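Local atomic coordinates of amino Transferase (Eubacterium rectale, PDB entry 3ELE), a protein that probably transfers amino groups between amino acids and keto acids, using bound pyridoxal-5'-phosphate as cofactor, as a dimeric class I and II aminotransferase. Residues F97-T105 against K269-G280. Numbering follows the deposited sequence.
Sequences FNADNLYMT and KAELYAAVCGAG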
# COMPACT_ATOMS: atom_id res chain seq x y z
N PHE A 97 -8.48 -15.69 19.30
CA PHE A 97 -8.42 -14.34 18.75
C PHE A 97 -9.82 -13.73 18.61
O PHE A 97 -10.82 -14.44 18.56
CB PHE A 97 -7.78 -14.30 17.34
CG PHE A 97 -6.42 -14.92 17.27
CD1 PHE A 97 -5.38 -14.40 18.02
CD2 PHE A 97 -6.17 -16.02 16.43
CE1 PHE A 97 -4.13 -14.96 17.97
CE2 PHE A 97 -4.90 -16.58 16.36
CZ PHE A 97 -3.88 -16.04 17.14
N ASN A 98 -9.85 -12.40 18.59
CA ASN A 98 -11.07 -11.64 18.29
C ASN A 98 -10.74 -10.70 17.12
O ASN A 98 -9.59 -10.64 16.70
CB ASN A 98 -11.63 -10.94 19.55
CG ASN A 98 -10.67 -9.93 20.14
OD1 ASN A 98 -10.12 -9.07 19.44
ND2 ASN A 98 -10.51 -9.99 21.46
N ALA A 99 -11.74 -9.97 16.62
CA ALA A 99 -11.55 -9.03 15.50
C ALA A 99 -10.37 -8.05 15.73
O ALA A 99 -9.56 -7.78 14.82
CB ALA A 99 -12.83 -8.23 15.25
N ASP A 100 -10.24 -7.57 16.96
CA ASP A 100 -9.20 -6.59 17.32
C ASP A 100 -7.75 -7.10 17.36
O ASP A 100 -6.85 -6.32 17.63
CB ASP A 100 -9.56 -5.87 18.64
CG ASP A 100 -10.82 -5.05 18.53
OD1 ASP A 100 -11.17 -4.59 17.42
OD2 ASP A 100 -11.48 -4.84 19.57
N ASN A 101 -7.54 -8.40 17.15
CA ASN A 101 -6.21 -8.97 17.02
C ASN A 101 -5.71 -8.84 15.55
O ASN A 101 -4.54 -9.12 15.30
CB ASN A 101 -6.19 -10.46 17.46
CG ASN A 101 -6.30 -10.64 18.96
OD1 ASN A 101 -7.27 -11.21 19.46
ND2 ASN A 101 -5.32 -10.17 19.69
N LEU A 102 -6.57 -8.42 14.61
CA LEU A 102 -6.24 -8.34 13.18
C LEU A 102 -6.10 -6.92 12.67
O LEU A 102 -6.76 -6.01 13.19
CB LEU A 102 -7.31 -9.06 12.33
CG LEU A 102 -7.33 -10.59 12.23
CD1 LEU A 102 -6.01 -11.08 11.60
CD2 LEU A 102 -7.58 -11.28 13.55
N TYR A 103 -5.22 -6.74 11.69
CA TYR A 103 -5.05 -5.46 10.96
C TYR A 103 -5.00 -5.84 9.49
O TYR A 103 -4.07 -6.53 9.09
CB TYR A 103 -3.78 -4.73 11.42
CG TYR A 103 -3.55 -3.39 10.76
CD1 TYR A 103 -2.94 -3.30 9.52
CD2 TYR A 103 -3.92 -2.21 11.38
CE1 TYR A 103 -2.73 -2.08 8.90
CE2 TYR A 103 -3.71 -0.99 10.76
CZ TYR A 103 -3.11 -0.93 9.52
OH TYR A 103 -2.88 0.27 8.88
N MSE A 104 -5.98 -5.41 8.69
CA MSE A 104 -6.06 -5.78 7.28
C MSE A 104 -5.05 -4.96 6.46
O MSE A 104 -5.00 -3.74 6.59
CB MSE A 104 -7.47 -5.62 6.71
CG MSE A 104 -8.57 -6.37 7.51
SE MSE A 104 -8.20 -8.23 7.83
CE MSE A 104 -8.25 -8.85 5.99
N THR A 105 -4.29 -5.66 5.63
CA THR A 105 -3.21 -5.07 4.84
C THR A 105 -3.37 -5.34 3.35
O THR A 105 -4.22 -6.13 2.94
CB THR A 105 -1.82 -5.60 5.30
OG1 THR A 105 -1.75 -7.01 5.04
CG2 THR A 105 -1.55 -5.31 6.78
N LYS A 269 -0.11 -5.86 23.94
CA LYS A 269 -0.92 -5.84 22.72
C LYS A 269 -1.38 -4.46 22.33
O LYS A 269 -1.23 -4.08 21.17
CB LYS A 269 -2.12 -6.79 22.82
CG LYS A 269 -2.89 -7.00 21.51
CD LYS A 269 -4.09 -6.08 21.36
CE LYS A 269 -4.70 -6.20 20.00
NZ LYS A 269 -5.81 -5.23 19.85
N ALA A 270 -1.91 -3.69 23.28
CA ALA A 270 -2.38 -2.33 22.99
C ALA A 270 -1.26 -1.49 22.37
O ALA A 270 -1.47 -0.84 21.33
CB ALA A 270 -2.95 -1.68 24.25
N GLU A 271 -0.07 -1.56 22.96
CA GLU A 271 1.09 -0.78 22.48
C GLU A 271 1.62 -1.21 21.11
O GLU A 271 1.95 -0.35 20.29
CB GLU A 271 2.23 -0.86 23.48
CG GLU A 271 3.49 -0.10 23.07
CD GLU A 271 4.52 -0.12 24.16
OE1 GLU A 271 4.22 0.45 25.21
OE2 GLU A 271 5.60 -0.69 23.95
N LEU A 272 1.77 -2.52 20.93
CA LEU A 272 2.26 -3.09 19.67
C LEU A 272 1.23 -2.92 18.55
O LEU A 272 1.60 -2.64 17.40
CB LEU A 272 2.63 -4.57 19.84
CG LEU A 272 3.23 -5.30 18.61
CD1 LEU A 272 4.41 -4.56 18.01
CD2 LEU A 272 3.63 -6.75 18.99
N TYR A 273 -0.04 -3.10 18.87
CA TYR A 273 -1.11 -2.90 17.89
C TYR A 273 -1.16 -1.43 17.47
O TYR A 273 -1.38 -1.15 16.31
CB TYR A 273 -2.45 -3.37 18.42
CG TYR A 273 -3.53 -3.47 17.39
CD1 TYR A 273 -3.72 -4.64 16.67
CD2 TYR A 273 -4.40 -2.40 17.16
CE1 TYR A 273 -4.75 -4.75 15.73
CE2 TYR A 273 -5.44 -2.50 16.22
CZ TYR A 273 -5.61 -3.68 15.51
OH TYR A 273 -6.63 -3.78 14.59
N ALA A 274 -0.93 -0.51 18.41
CA ALA A 274 -0.86 0.93 18.11
C ALA A 274 0.28 1.18 17.12
O ALA A 274 0.05 1.85 16.11
CB ALA A 274 -0.69 1.77 19.39
N ALA A 275 1.46 0.60 17.36
CA ALA A 275 2.64 0.77 16.46
C ALA A 275 2.40 0.17 15.06
O ALA A 275 2.88 0.70 14.06
CB ALA A 275 3.89 0.20 17.09
N VAL A 276 1.68 -0.94 15.01
CA VAL A 276 1.25 -1.56 13.75
C VAL A 276 0.37 -0.57 12.97
O VAL A 276 0.72 -0.22 11.86
CB VAL A 276 0.60 -2.93 13.99
CG1 VAL A 276 -0.12 -3.49 12.71
CG2 VAL A 276 1.68 -3.91 14.50
N CYS A 277 -0.71 -0.07 13.58
CA CYS A 277 -1.55 1.00 12.97
C CYS A 277 -0.75 2.24 12.52
O CYS A 277 -0.92 2.73 11.40
CB CYS A 277 -2.67 1.45 13.91
SG CYS A 277 -3.85 0.14 14.30
N GLY A 278 0.13 2.73 13.39
CA GLY A 278 1.00 3.85 13.07
C GLY A 278 1.96 3.60 11.90
O GLY A 278 2.16 4.48 11.09
N ALA A 279 2.52 2.39 11.84
CA ALA A 279 3.41 1.99 10.75
C ALA A 279 2.64 1.95 9.43
O ALA A 279 3.12 2.47 8.42
CB ALA A 279 4.07 0.63 11.06
N GLY A 280 1.42 1.40 9.46
CA GLY A 280 0.54 1.35 8.29
C GLY A 280 0.28 2.75 7.80
O GLY A 280 0.46 3.03 6.61
O HOH W 1 -9.08 -2.78 16.40
O HOH W 2 -3.16 2.46 10.22
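Tyr103, on strand 102-105, meets helix 269-280 at Cys277, where their CA atoms are 7.6 Å apart; strand and helix axes run nearly parallel at 12°, 10.0 Å apart. Two helix side chains one turn apart bind backbone carbonyls of the other segment. Tyr273 OH donates to Leu102 O at 2.6 Å, tilted 31° from the carbonyl plane. Lys269, its chain bent at chi2, brings NZ over one face of the Tyr273 ring and donates to Asp100 O at 2.7 Å from above that carbonyl's plane. A water bridges Asp100 OD1, which also pairs with Arg82, and Tyr273 OH. A phenylalanine in place of Tyr273 would probably leave Leu102 O without this donor and the water without one of its acceptors. Tyr103 holds its ring out along the helix because chi1 (-178°) sets CG opposite the backbone N: Val276 CG1 covers one face, 3.9 Å from Tyr103 CG, while Cys277 SG lies obliquely beside CD2 and CE2, a sulfur-aromatic contact. Tyr103 OH reaches Gly280 CA at 3.6 Å, where the lack of a side chain makes room, and a second water links it to Cys277 O. The helix thus packs against an edge strand, within this chain, of the seven-stranded mixed sheet, paired antiparallel with strand 258-261; Ile114 of helix 108-119 touches both Tyr103 and Val276, and Val4 of the second subunit packs on Leu272 and Ala275.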